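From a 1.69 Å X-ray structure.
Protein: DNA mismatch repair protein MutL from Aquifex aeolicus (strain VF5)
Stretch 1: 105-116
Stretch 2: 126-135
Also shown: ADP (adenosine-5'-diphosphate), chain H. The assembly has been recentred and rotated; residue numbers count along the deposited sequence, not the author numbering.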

# COMPACT_ATOMS: atom_id res chain seq x y z
N SER A 105 -12.38 13.52 -7.86
CA SER A 105 -12.87 12.21 -8.32
C SER A 105 -13.88 12.36 -9.46
O SER A 105 -14.74 13.25 -9.47
N ARG A 106 -13.74 11.48 -10.44
CA ARG A 106 -14.64 11.40 -11.56
C ARG A 106 -15.25 9.99 -11.53
O ARG A 106 -14.52 8.99 -11.58
N PHE A 107 -16.55 9.95 -11.40
CA PHE A 107 -17.28 8.69 -11.31
C PHE A 107 -17.31 8.04 -12.69
O PHE A 107 -17.43 8.73 -13.71
N PHE A 108 -17.28 6.71 -12.73
CA PHE A 108 -17.28 6.04 -14.02
C PHE A 108 -18.46 6.46 -14.91
O PHE A 108 -18.35 6.44 -16.15
N GLN A 109 -19.57 6.92 -14.33
CA GLN A 109 -20.72 7.28 -15.15
C GLN A 109 -20.72 8.74 -15.61
O GLN A 109 -21.61 9.13 -16.37
N GLU A 110 -19.75 9.54 -15.18
CA GLU A 110 -19.79 10.98 -15.36
C GLU A 110 -18.71 11.44 -16.33
O GLU A 110 -17.64 10.82 -16.42
N LYS A 111 -18.98 12.53 -17.04
CA LYS A 111 -17.97 13.06 -17.96
C LYS A 111 -16.94 13.92 -17.24
O LYS A 111 -15.77 13.98 -17.67
N GLU A 112 -17.34 14.53 -16.12
CA GLU A 112 -16.53 15.49 -15.37
C GLU A 112 -16.27 14.97 -13.98
O GLU A 112 -17.09 14.23 -13.41
N GLY A 113 -15.16 15.42 -13.41
CA GLY A 113 -14.88 15.16 -12.03
C GLY A 113 -15.29 16.33 -11.15
O GLY A 113 -15.67 17.41 -11.62
N LYS A 114 -15.20 16.10 -9.84
CA LYS A 114 -15.45 17.11 -8.84
C LYS A 114 -14.33 17.08 -7.80
O LYS A 114 -13.83 16.01 -7.40
N GLU A 115 -14.00 18.24 -7.28
CA GLU A 115 -12.88 18.36 -6.36
C GLU A 115 -13.34 19.07 -5.08
O GLU A 115 -14.05 20.05 -5.16
N ILE A 116 -12.98 18.53 -3.93
CA ILE A 116 -13.31 19.17 -2.66
C ILE A 116 -12.01 19.52 -1.97
O ILE A 116 -11.01 18.79 -2.06
N THR A 126 -15.67 23.49 -3.32
CA THR A 126 -15.66 22.41 -4.29
C THR A 126 -15.63 23.03 -5.67
O THR A 126 -16.00 24.19 -5.87
N ARG A 127 -15.27 22.19 -6.62
CA ARG A 127 -15.06 22.67 -7.97
C ARG A 127 -15.32 21.54 -8.94
O ARG A 127 -15.01 20.38 -8.65
N ARG A 128 -15.82 21.90 -10.14
CA ARG A 128 -15.84 20.94 -11.25
C ARG A 128 -14.47 20.87 -11.90
O ARG A 128 -13.80 21.89 -12.07
N VAL A 129 -14.01 19.67 -12.24
CA VAL A 129 -12.64 19.52 -12.76
C VAL A 129 -12.64 18.52 -13.89
O VAL A 129 -13.38 17.53 -13.86
N GLY A 130 -11.81 18.80 -14.91
CA GLY A 130 -11.60 17.79 -15.95
C GLY A 130 -10.51 16.80 -15.54
O GLY A 130 -9.40 17.21 -15.19
N MET A 131 -10.81 15.50 -15.56
CA MET A 131 -9.85 14.49 -15.11
C MET A 131 -10.22 13.17 -15.73
O MET A 131 -11.34 13.02 -16.21
N PRO A 132 -9.32 12.19 -15.72
CA PRO A 132 -9.74 10.83 -16.08
C PRO A 132 -10.65 10.23 -15.00
O PRO A 132 -10.63 10.62 -13.83
N VAL A 133 -11.43 9.23 -15.41
CA VAL A 133 -12.17 8.45 -14.42
C VAL A 133 -11.24 7.94 -13.34
O VAL A 133 -10.12 7.47 -13.60
N GLY A 134 -11.68 8.06 -12.11
CA GLY A 134 -10.93 7.59 -10.95
C GLY A 134 -10.81 8.70 -9.89
O GLY A 134 -11.60 9.64 -9.85
N THR A 135 -9.83 8.57 -9.00
CA THR A 135 -9.75 9.43 -7.80
C THR A 135 -8.31 9.82 -7.53
O THR A 135 -7.40 9.01 -7.72

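Two short antiparallel ladders join these stretches, out of register with each other by two residues, with a loop in each stretch between the ladders, where Arg106, Val133 and Met131 do much of the packing. Ser105 pairs with Thr135 at a non-hydrogen-bonded position, and as bridge partners their side chains lie on the same face. With Ser105 in t and Thr135 in m, the serine OG donates to Thr135 OG1 at 2.9 Å; the same Thr135 OG1 lies 3.4 Å from N1 of the ADP adenine, which places this buried pair beside the nucleotide.

Arg106, at the end of its strand, reaches toward the loop of the second stretch. Its backbone pairs with Gly134 in both directions (Arg106 N to Gly134 O 2.9 Å, Gly134 N to Arg106 O 3.0 Å), while its extended side chain, t at chi1 through chi3, runs over the opposite face. Arg106 NH1 donates to Met131 O at 2.7 Å, near the guanidinium plane, and Arg106 NE donates to Glu110 O at 2.9 Å, tying the end of the Phe107–Glu110 type I turn to the second stretch. Val133, in t, lays CG2 over one guanidinium face, 3.7 Å from Arg106 NE. Gly134 adopts backbone angles that by themselves call for glycine.

Phe107 points away. Phe108, in p, turns its ring outward, but its CB meets Val133 CG1 at 4.1 Å. Gln109 and Glu110 make no side-chain contact across the interface, nor does Lys111, whose carbonyl O instead accepts from a water at 2.8 Å; that water accepts from Met131 N at 3.2 Å and so bridges the two loops.

Glu112, in m, leads its carboxylate toward Arg128, also m. The salt bridge is bidentate: Arg128 NE reaches Glu112 OE2 at 2.8 Å and Arg128 NH2 reaches Glu112 OE1 at 2.9 Å, with Glu112 OE2 at the edge of the guanidinium, near its plane.

Gly113 makes room for its neighbours. A CB here would clash with Met131 SD and sit tight against CG2 of Val129, in m. Met131, p at chi1 and t at chi2, occupies that space, with its CG 3.9 Å from Gly113 CA and its SD 3.6 Å from Ser105 N.

Lys114 shares the Arg128 face; its chain, t at chi1 and chi2 and m at chi3 and chi4, brings NZ to 4.3 Å from Arg128 CG. Glu115 lies on the other face, buried and t, t; its CB packs 3.7 Å from Val129 CG1, and its carboxylate forms a salt bridge over one face of the guanidinium of Arg127 (m, t, chi3 −104°), though the modelled positions are too close to trust in detail. Ile116, t, t, is the last residue of stretch 1, with its CD1 4.1 Å from CG2 of Thr126, in p.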

# COMPACT_ATOMS: atom_id res chain seq x y z
CB SER A 105 -13.53 11.40 -7.18
OG SER A 105 -13.80 10.08 -7.58
CB ARG A 106 -13.90 11.62 -12.86
CG ARG A 106 -14.88 11.56 -14.06
CD ARG A 106 -14.10 11.82 -15.38
NE ARG A 106 -14.83 11.31 -16.54
CZ ARG A 106 -14.30 11.29 -17.76
NH1 ARG A 106 -13.08 11.80 -17.94
NH2 ARG A 106 -14.95 10.72 -18.78
CB PHE A 107 -18.69 9.01 -10.81
CG PHE A 107 -19.50 7.83 -10.34
CD1 PHE A 107 -19.03 7.02 -9.32
CD2 PHE A 107 -20.78 7.68 -10.78
CE1 PHE A 107 -19.80 5.96 -8.85
CE2 PHE A 107 -21.60 6.61 -10.30
CZ PHE A 107 -21.10 5.78 -9.32
CB PHE A 108 -17.21 4.51 -13.81
CG PHE A 108 -18.51 3.91 -13.34
CD1 PHE A 108 -18.77 3.83 -11.97
CD2 PHE A 108 -19.41 3.35 -14.24
CE1 PHE A 108 -19.98 3.25 -11.51
CE2 PHE A 108 -20.62 2.78 -13.81
CZ PHE A 108 -20.90 2.74 -12.45
CB GLN A 109 -22.03 7.00 -14.39
CG GLN A 109 -22.07 5.67 -13.67
CD GLN A 109 -23.48 5.10 -13.56
OE1 GLN A 109 -24.26 5.49 -12.69
NE2 GLN A 109 -23.81 4.15 -14.46
CB GLU A 110 -19.61 11.69 -14.03
CG GLU A 110 -20.74 11.44 -13.07
CD GLU A 110 -22.01 12.15 -13.48
OE1 GLU A 110 -22.98 12.13 -12.69
OE2 GLU A 110 -22.05 12.75 -14.58
CB LYS A 111 -18.64 13.89 -19.07
CG LYS A 111 -19.61 13.12 -19.95
CD LYS A 111 -20.11 13.99 -21.09
CE LYS A 111 -21.25 13.34 -21.88
NZ LYS A 111 -20.83 12.02 -22.40
CB GLU A 112 -17.22 16.85 -15.16
CG GLU A 112 -17.79 17.52 -16.32
CD GLU A 112 -18.00 19.00 -16.01
OE1 GLU A 112 -17.89 19.81 -16.95
OE2 GLU A 112 -18.26 19.36 -14.84
CB LYS A 114 -16.86 16.87 -8.20
CG LYS A 114 -17.12 17.68 -6.93
CD LYS A 114 -18.55 17.65 -6.47
CE LYS A 114 -19.53 17.75 -7.63
NZ LYS A 114 -19.55 19.00 -8.47
CB GLU A 115 -11.76 19.15 -7.03
CG GLU A 115 -10.67 19.47 -6.01
CD GLU A 115 -9.53 20.19 -6.61
OE1 GLU A 115 -8.94 19.65 -7.53
OE2 GLU A 115 -9.25 21.31 -6.17
CB ILE A 116 -14.19 18.26 -1.77
CG1 ILE A 116 -14.58 18.98 -0.48
CG2 ILE A 116 -13.49 16.95 -1.43
CD1 ILE A 116 -15.92 18.55 0.08
CB THR A 126 -16.88 21.49 -4.23
OG1 THR A 126 -18.00 22.17 -4.82
CG2 THR A 126 -17.20 21.14 -2.80
CB ARG A 127 -13.63 23.17 -8.16
CG ARG A 127 -13.31 24.56 -7.54
CD ARG A 127 -11.82 24.71 -7.35
NE ARG A 127 -11.45 24.54 -5.94
CZ ARG A 127 -10.30 24.02 -5.54
NH1 ARG A 127 -9.41 23.63 -6.44
NH2 ARG A 127 -10.04 23.89 -4.25
CB ARG A 128 -16.88 21.38 -12.28
CG ARG A 128 -18.28 21.49 -11.71
CD ARG A 128 -19.24 22.31 -12.62
NE ARG A 128 -19.25 21.83 -14.01
CZ ARG A 128 -19.60 22.57 -15.06
NH1 ARG A 128 -19.94 23.87 -14.90
NH2 ARG A 128 -19.57 22.03 -16.30
CB VAL A 129 -11.61 19.13 -11.67
CG1 VAL A 129 -11.53 20.21 -10.58
CG2 VAL A 129 -11.97 17.77 -11.03
CB MET A 131 -9.84 14.36 -13.58
CG MET A 131 -11.21 14.18 -13.01
SD MET A 131 -11.14 14.14 -11.22
CE MET A 131 -10.21 12.71 -10.77
CB PRO A 132 -8.43 10.03 -16.16
CG PRO A 132 -7.31 11.04 -16.07
CD PRO A 132 -7.89 12.24 -15.34
CB VAL A 133 -12.91 7.26 -15.08
CG1 VAL A 133 -13.53 6.41 -13.95
CG2 VAL A 133 -13.94 7.73 -16.05
CB THR A 135 -10.31 8.66 -6.57
OG1 THR A 135 -11.67 8.29 -6.83
CG2 THR A 135 -10.27 9.49 -5.31
PB ADP H . -14.00 3.61 4.48
O1B ADP H . -13.07 3.34 3.35
O2B ADP H . -15.49 3.46 4.07
O3B ADP H . -13.69 2.76 5.70
PA ADP H . -12.89 6.23 4.11
O1A ADP H . -12.96 7.50 4.91
O2A ADP H . -11.51 5.71 3.87
O3A ADP H . -13.83 5.14 4.93
O5' ADP H . -13.48 6.47 2.63
C5' ADP H . -14.87 6.82 2.70
C4' ADP H . -15.59 6.42 1.42
O4' ADP H . -15.12 7.22 0.36
C3' ADP H . -15.41 4.99 0.96
O3' ADP H . -16.46 4.16 1.54
C2' ADP H . -15.63 5.10 -0.54
O2' ADP H . -17.09 5.11 -0.68
C1' ADP H . -15.15 6.50 -0.85
N9 ADP H . -13.78 6.52 -1.37
C8 ADP H . -12.65 6.91 -0.72
N7 ADP H . -11.57 6.82 -1.53
C5 ADP H . -12.05 6.32 -2.70
C6 ADP H . -11.41 5.98 -3.97
N6 ADP H . -10.06 6.12 -4.12
N1 ADP H . -12.21 5.50 -4.97
C2 ADP H . -13.58 5.34 -4.75
N3 ADP H . -14.23 5.65 -3.63
C4 ADP H . -13.48 6.16 -2.61
O HOH W 1 -13.32 15.31 -17.47